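Long-range contacts in type ii site-specific deoxyribonuclease (Klebsiella pneumoniae, PDB 6EKR), which probably cleaves double-stranded DNA at a specific recognition site, as a type IIP restriction endonuclease of the PD-(D/E)xK nuclease class: residues Y65-R70 / S114-A119; K196-E201 / I229-Q234; C266-R271 / I281-M286. The protein carries 2 engineered substitutions. One frame throughout, in Å; residues are numbered along the deposited sequence.

Interaction 1: Y65-R70 / S114-A119; sequences YSRPVR and SVMSVA
R67 and M116 open the contact between the loop at Y65-R70 and the helical segment S114-A119, crossing each other obliquely. Just before R67, OG of S66 donates to the carbonyl O of R67 at 3.0 Å and also bonds to N of F59. The CG of R67 lies between the backbone N and the carbonyl carbon, the crowded position (chi1 68°), 3.7 Å from CE of the selenomethionine M116. Beyond the bend at chi3 the flat guanidinium spreads over A119, whose CB sits beneath the middle of one face, 3.8 Å from CZ of R67. The charge is met outside the segments by D123 in a salt bridge with NE. The CB of P68 points away from the helix, but O of P68 comes 3.5 Å from CE of M116. V69 brings CG2 to the same methyl at 3.6 Å, so one selenomethionine tip, folded back at chi2 and chi3, serves three successive loop residues. Backbone bonds from S66 to F59 and from V69 to H57 tie the loop to strand 53-61, while helix 101-125, which carries M116 and A119, packs against helices 22-39 and 132-148.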
loop_
_atom_site.group_PDB
_atom_site.type_symbol
_atom_site.label_atom_id
_atom_site.label_comp_id
_atom_site.label_asym_id
_atom_site.label_seq_id
_atom_site.Cartn_x
_atom_site.Cartn_y
_atom_site.Cartn_z
ATOM N N TYR A 65 5.097 14.706 21.699
ATOM C CA TYR A 65 3.715 14.259 21.952
ATOM C C TYR A 65 3.518 12.826 21.475
ATOM O O TYR A 65 4.102 12.411 20.478
ATOM C CB TYR A 65 2.706 15.143 21.206
ATOM C CG TYR A 65 2.378 16.477 21.849
ATOM C CD1 TYR A 65 1.150 16.683 22.482
ATOM C CD2 TYR A 65 3.283 17.545 21.793
ATOM C CE1 TYR A 65 0.840 17.909 23.064
ATOM C CE2 TYR A 65 2.985 18.775 22.375
ATOM C CZ TYR A 65 1.764 18.949 23.005
ATOM O OH TYR A 65 1.462 20.167 23.573
ATOM N N SER A 66 2.682 12.077 22.183
ATOM C CA SER A 66 2.275 10.765 21.724
ATOM C C SER A 66 1.122 10.952 20.752
ATOM O O SER A 66 0.528 12.023 20.704
ATOM C CB SER A 66 1.821 9.914 22.903
ATOM O OG SER A 66 0.600 10.399 23.402
ATOM N N ARG A 67 0.815 9.914 19.976
ATOM C CA ARG A 67 -0.412 9.873 19.180
ATOM C C ARG A 67 -1.620 10.121 20.091
ATOM O O ARG A 67 -1.538 9.883 21.300
ATOM C CB ARG A 67 -0.549 8.521 18.471
ATOM C CG ARG A 67 -0.786 7.355 19.402
ATOM C CD ARG A 67 -0.624 6.050 18.679
ATOM N NE ARG A 67 0.768 5.810 18.310
ATOM C CZ ARG A 67 1.175 4.868 17.469
ATOM N NH1 ARG A 67 0.304 4.054 16.887
ATOM N NH2 ARG A 67 2.463 4.745 17.205
ATOM N N PRO A 68 -2.743 10.589 19.517
ATOM C CA PRO A 68 -3.905 10.941 20.330
ATOM C C PRO A 68 -4.552 9.721 20.986
ATOM O O PRO A 68 -4.628 8.648 20.381
ATOM C CB PRO A 68 -4.853 11.593 19.319
ATOM C CG PRO A 68 -4.481 10.989 18.013
ATOM C CD PRO A 68 -2.994 10.803 18.079
ATOM N N VAL A 69 -5.015 9.909 22.217
ATOM C CA VAL A 69 -5.532 8.833 23.056
ATOM C C VAL A 69 -6.918 9.193 23.585
ATOM O O VAL A 69 -7.101 10.233 24.220
ATOM C CB VAL A 69 -4.556 8.537 24.234
ATOM C CG1 VAL A 69 -5.276 7.967 25.442
ATOM C CG2 VAL A 69 -3.461 7.592 23.796
ATOM N N ARG A 70 -7.892 8.333 23.307
ATOM C CA ARG A 70 -9.215 8.489 23.888
ATOM C C ARG A 70 -9.149 8.246 25.387
ATOM O O ARG A 70 -9.080 7.103 25.838
ATOM C CB ARG A 70 -10.241 7.566 23.224
ATOM C CG ARG A 70 -10.948 8.198 22.044
ATOM C CD ARG A 70 -12.028 7.302 21.495
ATOM N NE ARG A 70 -13.168 7.215 22.399
ATOM C CZ ARG A 70 -14.214 6.415 22.221
ATOM N NH1 ARG A 70 -14.285 5.604 21.168
ATOM N NH2 ARG A 70 -15.193 6.423 23.110
ATOM N N SER A 114 -3.705 -1.645 26.730
ATOM C CA SER A 114 -2.512 -2.480 26.613
ATOM C C SER A 114 -1.685 -2.099 25.383
ATOM O O SER A 114 -0.498 -1.799 25.504
ATOM C CB SER A 114 -2.875 -3.964 26.557
ATOM O OG SER A 114 -3.380 -4.431 27.793
ATOM N N VAL A 115 -2.328 -2.104 24.212
ATOM C CA VAL A 115 -1.691 -1.776 22.936
ATOM C C VAL A 115 -1.258 -0.313 22.862
ATOM O O VAL A 115 -0.158 -0.012 22.395
ATOM C CB VAL A 115 -2.600 -2.135 21.737
ATOM C CG1 VAL A 115 -2.128 -1.455 20.474
ATOM C CG2 VAL A 115 -2.634 -3.630 21.530
HETATM N N MSE A 116 -2.108 0.594 23.330
HETATM C CA MSE A 116 -1.827 2.022 23.218
HETATM C C MSE A 116 -0.795 2.484 24.218
HETATM O O MSE A 116 -0.167 3.515 24.017
HETATM C CB MSE A 116 -3.100 2.854 23.353
HETATM C CG MSE A 116 -4.002 2.781 22.143
HETATM SE SE MSE A 116 -3.160 3.557 20.554
HETATM C CE MSE A 116 -3.494 5.436 20.974
ATOM N N SER A 117 -0.619 1.725 25.292
ATOM C CA SER A 117 0.401 2.043 26.273
ATOM C C SER A 117 1.759 1.778 25.669
ATOM O O SER A 117 2.680 2.581 25.827
ATOM C CB SER A 117 0.235 1.206 27.535
ATOM O OG SER A 117 0.460 -0.163 27.258
ATOM N N VAL A 118 1.886 0.655 24.964
ATOM C CA VAL A 118 3.137 0.350 24.293
ATOM C C VAL A 118 3.382 1.335 23.154
ATOM O O VAL A 118 4.485 1.847 23.005
ATOM C CB VAL A 118 3.183 -1.084 23.792
ATOM C CG1 VAL A 118 4.438 -1.311 22.980
ATOM C CG2 VAL A 118 3.149 -2.041 24.958
ATOM N N ALA A 119 2.344 1.620 22.379
ATOM C CA ALA A 119 2.457 2.515 21.234
ATOM C C ALA A 119 2.938 3.915 21.624
ATOM O O ALA A 119 3.891 4.425 21.034
ATOM C CB ALA A 119 1.123 2.578 20.462
#

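Interaction 2: K196-E201 / I229-Q234; sequences KITTRE and ISETQQ. With SO4 (sulfate ion), chain D.
The carbonyl of I197 reaches into the turn ahead of strand 232-235 and takes two successive amides, I229 N to I197 O at 3.0 Å and S230 N to I197 O at 3.1 Å, the second almost straight at 172° and nearly along the C=O axis. Beside this bridge the I197 and I229 side chains lie side by side and point the same way, CG2 of I197 3.8 Å from CB of I229. The CG2 of T198 nestles against the O and OG of S230. T199 and E231 cross at about a right angle: OG1 of T199 gives its proton to OE2 of E231 at 2.6 Å, on the syn side and somewhat out of the carboxylate plane. The backbone N of T199 adds a weak bond to OE1 of E231, so both carboxylate oxygens are engaged, and Y265 also bonds to OE2. These turns leave the ends of strands 190-194 and 222-227, parallel neighbours in the mixed sheet consistent with the PD-(D/E)xK nuclease core. The chain of R200 bends at chi2 (-68°), which places CD; its guanidinium lies beside the other segment. NH2 of R200 bonds to O of T232 at 3.0 Å, close to the guanidinium plane, and NH1 makes a long salt bridge to OE1 of E231 at 3.8 Å, the two flat groups turned 53° apart. OG1 of T198 lies over one face, offset toward the rim. A sulfate, probably from the crystallisation liquor, meets the NE/NH2 edge: NE of R200 bonds to its O4 at 2.8 Å and NH2 to its O1 at 3.0 Å. The aliphatic part of Q233 passes near NH2, and I171 of the second subunit packs on R200.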
loop_
_atom_site.group_PDB
_atom_site.type_symbol
_atom_site.label_atom_id
_atom_site.label_comp_id
_atom_site.label_asym_id
_atom_site.label_seq_id
_atom_site.Cartn_x
_atom_site.Cartn_y
_atom_site.Cartn_z
ATOM N N LYS A 196 -3.810 -4.341 12.503
ATOM C CA LYS A 196 -3.222 -3.051 12.171
ATOM C C LYS A 196 -3.738 -2.030 13.173
ATOM O O LYS A 196 -4.927 -2.011 13.464
ATOM C CB LYS A 196 -3.651 -2.594 10.780
ATOM C CG LYS A 196 -3.200 -3.465 9.634
ATOM C CD LYS A 196 -3.875 -3.044 8.331
ATOM C CE LYS A 196 -4.003 -4.230 7.400
ATOM N NZ LYS A 196 -2.777 -5.081 7.511
ATOM N N ILE A 197 -2.851 -1.176 13.679
ATOM C CA ILE A 197 -3.245 -0.111 14.595
ATOM C C ILE A 197 -4.187 0.837 13.851
ATOM O O ILE A 197 -5.308 1.095 14.308
ATOM C CB ILE A 197 -2.026 0.665 15.196
ATOM C CG1 ILE A 197 -0.965 -0.289 15.762
ATOM C CG2 ILE A 197 -2.473 1.656 16.280
ATOM C CD1 ILE A 197 -1.416 -1.144 16.913
ATOM N N THR A 198 -3.722 1.353 12.715
ATOM C CA THR A 198 -4.568 2.079 11.766
ATOM C C THR A 198 -4.272 1.512 10.378
ATOM O O THR A 198 -3.192 0.950 10.154
ATOM C CB THR A 198 -4.357 3.604 11.812
ATOM O OG1 THR A 198 -2.974 3.907 11.624
ATOM C CG2 THR A 198 -4.796 4.173 13.139
ATOM N N THR A 199 -5.226 1.625 9.455
ATOM C CA THR A 199 -5.128 0.886 8.195
ATOM C C THR A 199 -4.378 1.635 7.100
ATOM O O THR A 199 -3.501 1.066 6.435
ATOM C CB THR A 199 -6.512 0.421 7.668
ATOM O OG1 THR A 199 -7.452 1.497 7.740
ATOM C CG2 THR A 199 -7.038 -0.767 8.475
ATOM N N ARG A 200 -4.723 2.910 6.928
ATOM C CA ARG A 200 -4.190 3.753 5.848
ATOM C C ARG A 200 -4.461 3.141 4.467
ATOM O O ARG A 200 -5.586 2.705 4.189
ATOM C CB ARG A 200 -2.707 4.064 6.079
ATOM C CG ARG A 200 -2.438 4.748 7.416
ATOM C CD ARG A 200 -3.022 6.157 7.434
ATOM N NE ARG A 200 -2.682 6.871 8.664
ATOM C CZ ARG A 200 -3.451 6.914 9.750
ATOM N NH1 ARG A 200 -4.624 6.291 9.768
ATOM N NH2 ARG A 200 -3.055 7.589 10.822
ATOM N N GLU A 201 -3.434 3.071 3.628
ATOM C CA GLU A 201 -3.588 2.524 2.284
ATOM C C GLU A 201 -3.563 0.997 2.250
ATOM O O GLU A 201 -3.906 0.389 1.242
ATOM C CB GLU A 201 -2.513 3.080 1.352
ATOM C CG GLU A 201 -1.100 2.685 1.735
ATOM C CD GLU A 201 -0.600 3.428 2.950
ATOM O OE1 GLU A 201 -0.781 4.659 3.007
ATOM O OE2 GLU A 201 -0.018 2.782 3.843
ATOM N N ILE A 229 -7.165 -0.495 15.988
ATOM C CA ILE A 229 -7.285 0.320 17.183
ATOM C C ILE A 229 -8.123 1.557 16.881
ATOM O O ILE A 229 -9.086 1.851 17.585
ATOM C CB ILE A 229 -5.885 0.711 17.769
ATOM C CG1 ILE A 229 -5.102 -0.536 18.214
ATOM C CG2 ILE A 229 -6.004 1.742 18.904
ATOM C CD1 ILE A 229 -5.869 -1.493 19.080
ATOM N N SER A 230 -7.757 2.273 15.825
ATOM C CA SER A 230 -8.477 3.472 15.432
ATOM C C SER A 230 -8.297 3.726 13.941
ATOM O O SER A 230 -7.858 2.850 13.196
ATOM C CB SER A 230 -7.980 4.680 16.236
ATOM O OG SER A 230 -6.744 5.182 15.729
ATOM N N GLU A 231 -8.685 4.927 13.520
ATOM C CA GLU A 231 -8.327 5.468 12.225
ATOM C C GLU A 231 -7.969 6.925 12.428
ATOM O O GLU A 231 -8.081 7.732 11.514
ATOM C CB GLU A 231 -9.479 5.333 11.228
ATOM C CG GLU A 231 -9.784 3.922 10.774
ATOM C CD GLU A 231 -8.607 3.227 10.117
ATOM O OE1 GLU A 231 -7.624 3.904 9.727
ATOM O OE2 GLU A 231 -8.667 1.986 9.989
ATOM N N THR A 232 -7.537 7.252 13.640
ATOM C CA THR A 232 -7.149 8.611 13.991
ATOM C C THR A 232 -5.895 9.055 13.262
ATOM O O THR A 232 -5.000 8.259 12.973
ATOM C CB THR A 232 -6.889 8.765 15.498
ATOM O OG1 THR A 232 -5.853 7.863 15.908
ATOM C CG2 THR A 232 -8.148 8.490 16.301
ATOM N N GLN A 233 -5.845 10.339 12.954
ATOM C CA GLN A 233 -4.632 10.945 12.456
ATOM C C GLN A 233 -4.389 12.233 13.211
ATOM O O GLN A 233 -5.302 13.046 13.395
ATOM C CB GLN A 233 -4.718 11.223 10.962
ATOM C CG GLN A 233 -3.365 11.567 10.342
ATOM C CD GLN A 233 -3.488 12.069 8.921
ATOM O OE1 GLN A 233 -4.198 13.054 8.653
ATOM N NE2 GLN A 233 -2.792 11.402 7.998
ATOM N N GLN A 234 -3.150 12.400 13.653
ATOM C CA GLN A 234 -2.752 13.584 14.376
ATOM C C GLN A 234 -2.442 14.707 13.405
ATOM O O GLN A 234 -1.805 14.493 12.370
ATOM C CB GLN A 234 -1.523 13.290 15.230
ATOM C CG GLN A 234 -1.316 14.286 16.346
ATOM C CD GLN A 234 -0.673 13.661 17.567
ATOM O OE1 GLN A 234 0.467 13.189 17.510
ATOM N NE2 GLN A 234 -1.396 13.661 18.685
HETATM S S SO4 D . 0.431 8.424 9.969
HETATM O O1 SO4 D . -0.372 8.956 11.066
HETATM O O2 SO4 D . 0.782 7.033 10.249
HETATM O O3 SO4 D . 1.650 9.220 9.826
HETATM O O4 SO4 D . -0.356 8.495 8.740
#

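Interaction 3: C266-R271 / I281-M286; sequences CDIPER and IPVRTM
I268 leans on the strand of V283 and T285: strand 262-265, which ends just before C266, and the outermost strand 283-285, parallel neighbours in the mixed sheet, are joined by a beta-alpha-beta crossover through short helix 275-278. From CB of I268, which points toward the second segment, the two branches go to different partners. CG2 of I268, anti to the backbone N, approaches CG1 of V283 at 4.0 Å. CG1 of I268 takes the place beside the backbone N (chi1 -60°) and lies 3.6 Å from the carbonyl O of R284. CD1 of I268, placed nearly anti to CA by chi2 (156°), reaches the same O of R284 at 3.3 Å and stands 3.6 Å from OG1 of T285, the I268 and T285 side chains crossing at about a right angle. The isoleucine tip thus packs against polar atoms of the strand, whose R284 pairs through its main chain with M263 and Y265. CB of R284 points away from 266-271; its guanidinium rests on CB of P282, and NH1 forms a salt bridge to D292. At the far end, where helix 286-298 begins, CB of C266 points away from the partner segment, yet SG of C266 meets the selenomethionine at its root, 3.7 Å from CG of M286 and 3.9 Å from CB of M286.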
loop_
_atom_site.group_PDB
_atom_site.type_symbol
_atom_site.label_atom_id
_atom_site.label_comp_id
_atom_site.label_asym_id
_atom_site.label_seq_id
_atom_site.Cartn_x
_atom_site.Cartn_y
_atom_site.Cartn_z
ATOM N N CYS A 266 -11.217 -0.399 18.519
ATOM C CA CYS A 266 -11.341 0.075 19.875
ATOM C C CYS A 266 -12.029 1.414 19.809
ATOM O O CYS A 266 -12.946 1.699 20.578
ATOM C CB CYS A 266 -9.964 0.256 20.493
ATOM S SG CYS A 266 -9.301 -1.228 21.173
ATOM N N ASP A 267 -11.567 2.224 18.865
ATOM C CA ASP A 267 -12.049 3.566 18.670
ATOM C C ASP A 267 -12.610 3.607 17.261
ATOM O O ASP A 267 -11.904 3.926 16.315
ATOM C CB ASP A 267 -10.881 4.538 18.860
ATOM C CG ASP A 267 -11.250 5.987 18.604
ATOM O OD1 ASP A 267 -12.433 6.307 18.350
ATOM O OD2 ASP A 267 -10.326 6.821 18.666
ATOM N N ILE A 268 -13.886 3.252 17.133
ATOM C CA ILE A 268 -14.555 3.214 15.838
ATOM C C ILE A 268 -14.730 4.630 15.315
ATOM O O ILE A 268 -15.309 5.473 16.011
ATOM C CB ILE A 268 -15.932 2.542 15.902
ATOM C CG1 ILE A 268 -15.809 1.099 16.385
ATOM C CG2 ILE A 268 -16.561 2.545 14.528
ATOM C CD1 ILE A 268 -17.067 0.547 17.029
ATOM N N PRO A 269 -14.221 4.902 14.092
ATOM C CA PRO A 269 -14.465 6.228 13.533
ATOM C C PRO A 269 -15.949 6.410 13.294
ATOM O O PRO A 269 -16.623 5.504 12.792
ATOM C CB PRO A 269 -13.696 6.220 12.207
ATOM C CG PRO A 269 -13.442 4.793 11.896
ATOM C CD PRO A 269 -13.434 4.038 13.187
ATOM N N GLU A 270 -16.441 7.574 13.690
ATOM C CA GLU A 270 -17.841 7.942 13.568
ATOM C C GLU A 270 -18.413 7.706 12.169
ATOM O O GLU A 270 -19.555 7.253 12.050
ATOM C CB GLU A 270 -18.000 9.395 13.980
ATOM C CG GLU A 270 -19.343 10.013 13.694
ATOM C CD GLU A 270 -19.319 11.497 13.967
ATOM O OE1 GLU A 270 -19.751 11.903 15.073
ATOM O OE2 GLU A 270 -18.832 12.245 13.088
ATOM N N ARG A 271 -17.627 7.982 11.124
ATOM C CA ARG A 271 -18.069 7.751 9.746
ATOM C C ARG A 271 -18.420 6.292 9.468
ATOM O O ARG A 271 -19.363 6.013 8.737
ATOM C CB ARG A 271 -17.023 8.239 8.739
ATOM C CG ARG A 271 -17.397 8.063 7.252
ATOM C CD ARG A 271 -18.690 8.787 6.882
ATOM N NE ARG A 271 -19.171 8.457 5.539
ATOM C CZ ARG A 271 -19.965 7.427 5.245
ATOM N NH1 ARG A 271 -20.374 6.596 6.193
ATOM N NH2 ARG A 271 -20.346 7.215 3.994
ATOM N N ILE A 281 -21.234 -4.683 5.770
ATOM C CA ILE A 281 -20.193 -5.272 6.635
ATOM C C ILE A 281 -20.333 -4.867 8.111
ATOM O O ILE A 281 -20.445 -3.682 8.428
ATOM C CB ILE A 281 -18.736 -5.007 6.120
ATOM C CG1 ILE A 281 -17.706 -5.717 6.994
ATOM C CG2 ILE A 281 -18.417 -3.523 6.047
ATOM C CD1 ILE A 281 -16.359 -5.927 6.321
ATOM N N PRO A 282 -20.349 -5.859 9.014
ATOM C CA PRO A 282 -20.306 -5.560 10.443
ATOM C C PRO A 282 -19.110 -4.672 10.824
ATOM O O PRO A 282 -17.977 -4.917 10.403
ATOM C CB PRO A 282 -20.175 -6.951 11.085
ATOM C CG PRO A 282 -20.775 -7.884 10.083
ATOM C CD PRO A 282 -20.431 -7.311 8.755
ATOM N N VAL A 283 -19.389 -3.630 11.598
ATOM C CA VAL A 283 -18.372 -2.710 12.095
ATOM C C VAL A 283 -18.591 -2.680 13.588
ATOM O O VAL A 283 -19.415 -1.909 14.088
ATOM C CB VAL A 283 -18.541 -1.275 11.524
ATOM C CG1 VAL A 283 -17.400 -0.372 11.969
ATOM C CG2 VAL A 283 -18.654 -1.299 10.014
ATOM N N ARG A 284 -17.879 -3.542 14.300
ATOM C CA ARG A 284 -18.127 -3.719 15.726
ATOM C C ARG A 284 -16.908 -3.304 16.561
ATOM O O ARG A 284 -16.093 -2.515 16.112
ATOM C CB ARG A 284 -18.596 -5.159 16.030
ATOM C CG ARG A 284 -19.740 -5.695 15.152
ATOM C CD ARG A 284 -20.593 -6.678 15.943
ATOM N NE ARG A 284 -21.568 -7.410 15.127
ATOM C CZ ARG A 284 -21.355 -8.616 14.594
ATOM N NH1 ARG A 284 -20.198 -9.236 14.781
ATOM N NH2 ARG A 284 -22.292 -9.209 13.863
ATOM N N THR A 285 -16.782 -3.847 17.766
ATOM C CA THR A 285 -15.834 -3.356 18.764
ATOM C C THR A 285 -14.790 -4.434 19.049
ATOM O O THR A 285 -14.994 -5.593 18.672
ATOM C CB THR A 285 -16.614 -2.960 20.037
ATOM O OG1 THR A 285 -17.364 -1.772 19.772
ATOM C CG2 THR A 285 -15.716 -2.655 21.165
HETATM N N MSE A 286 -13.669 -4.074 19.682
HETATM C CA MSE A 286 -12.651 -5.081 20.020
HETATM C C MSE A 286 -13.126 -6.031 21.115
HETATM O O MSE A 286 -12.716 -7.190 21.154
HETATM C CB MSE A 286 -11.298 -4.456 20.378
HETATM C CG MSE A 286 -10.418 -4.098 19.176
HETATM SE SE MSE A 286 -10.235 -5.526 17.847
HETATM C CE MSE A 286 -9.352 -6.866 18.959
#

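How the interactions relate
The contacts follow one another along the chain, each closing before the next opens, and interaction 2 touches both others. Its centre is about 12 Å from that of interaction 1 and about 12 Å from that of interaction 3; interactions 1 and 3 are about 18 Å apart, centre to centre. NE2 of Q234 probably bonds to O of S66 at 3.2 Å, while CD1 of I197 packs 3.6 Å from CG1 of V115. Toward interaction 3, O of I229 probably accepts from N of D267 at 2.8 Å. A long, weak ion pair from R70 to D267 joins interactions 1 and 3. The sulfate lies at interaction 2, held by R200.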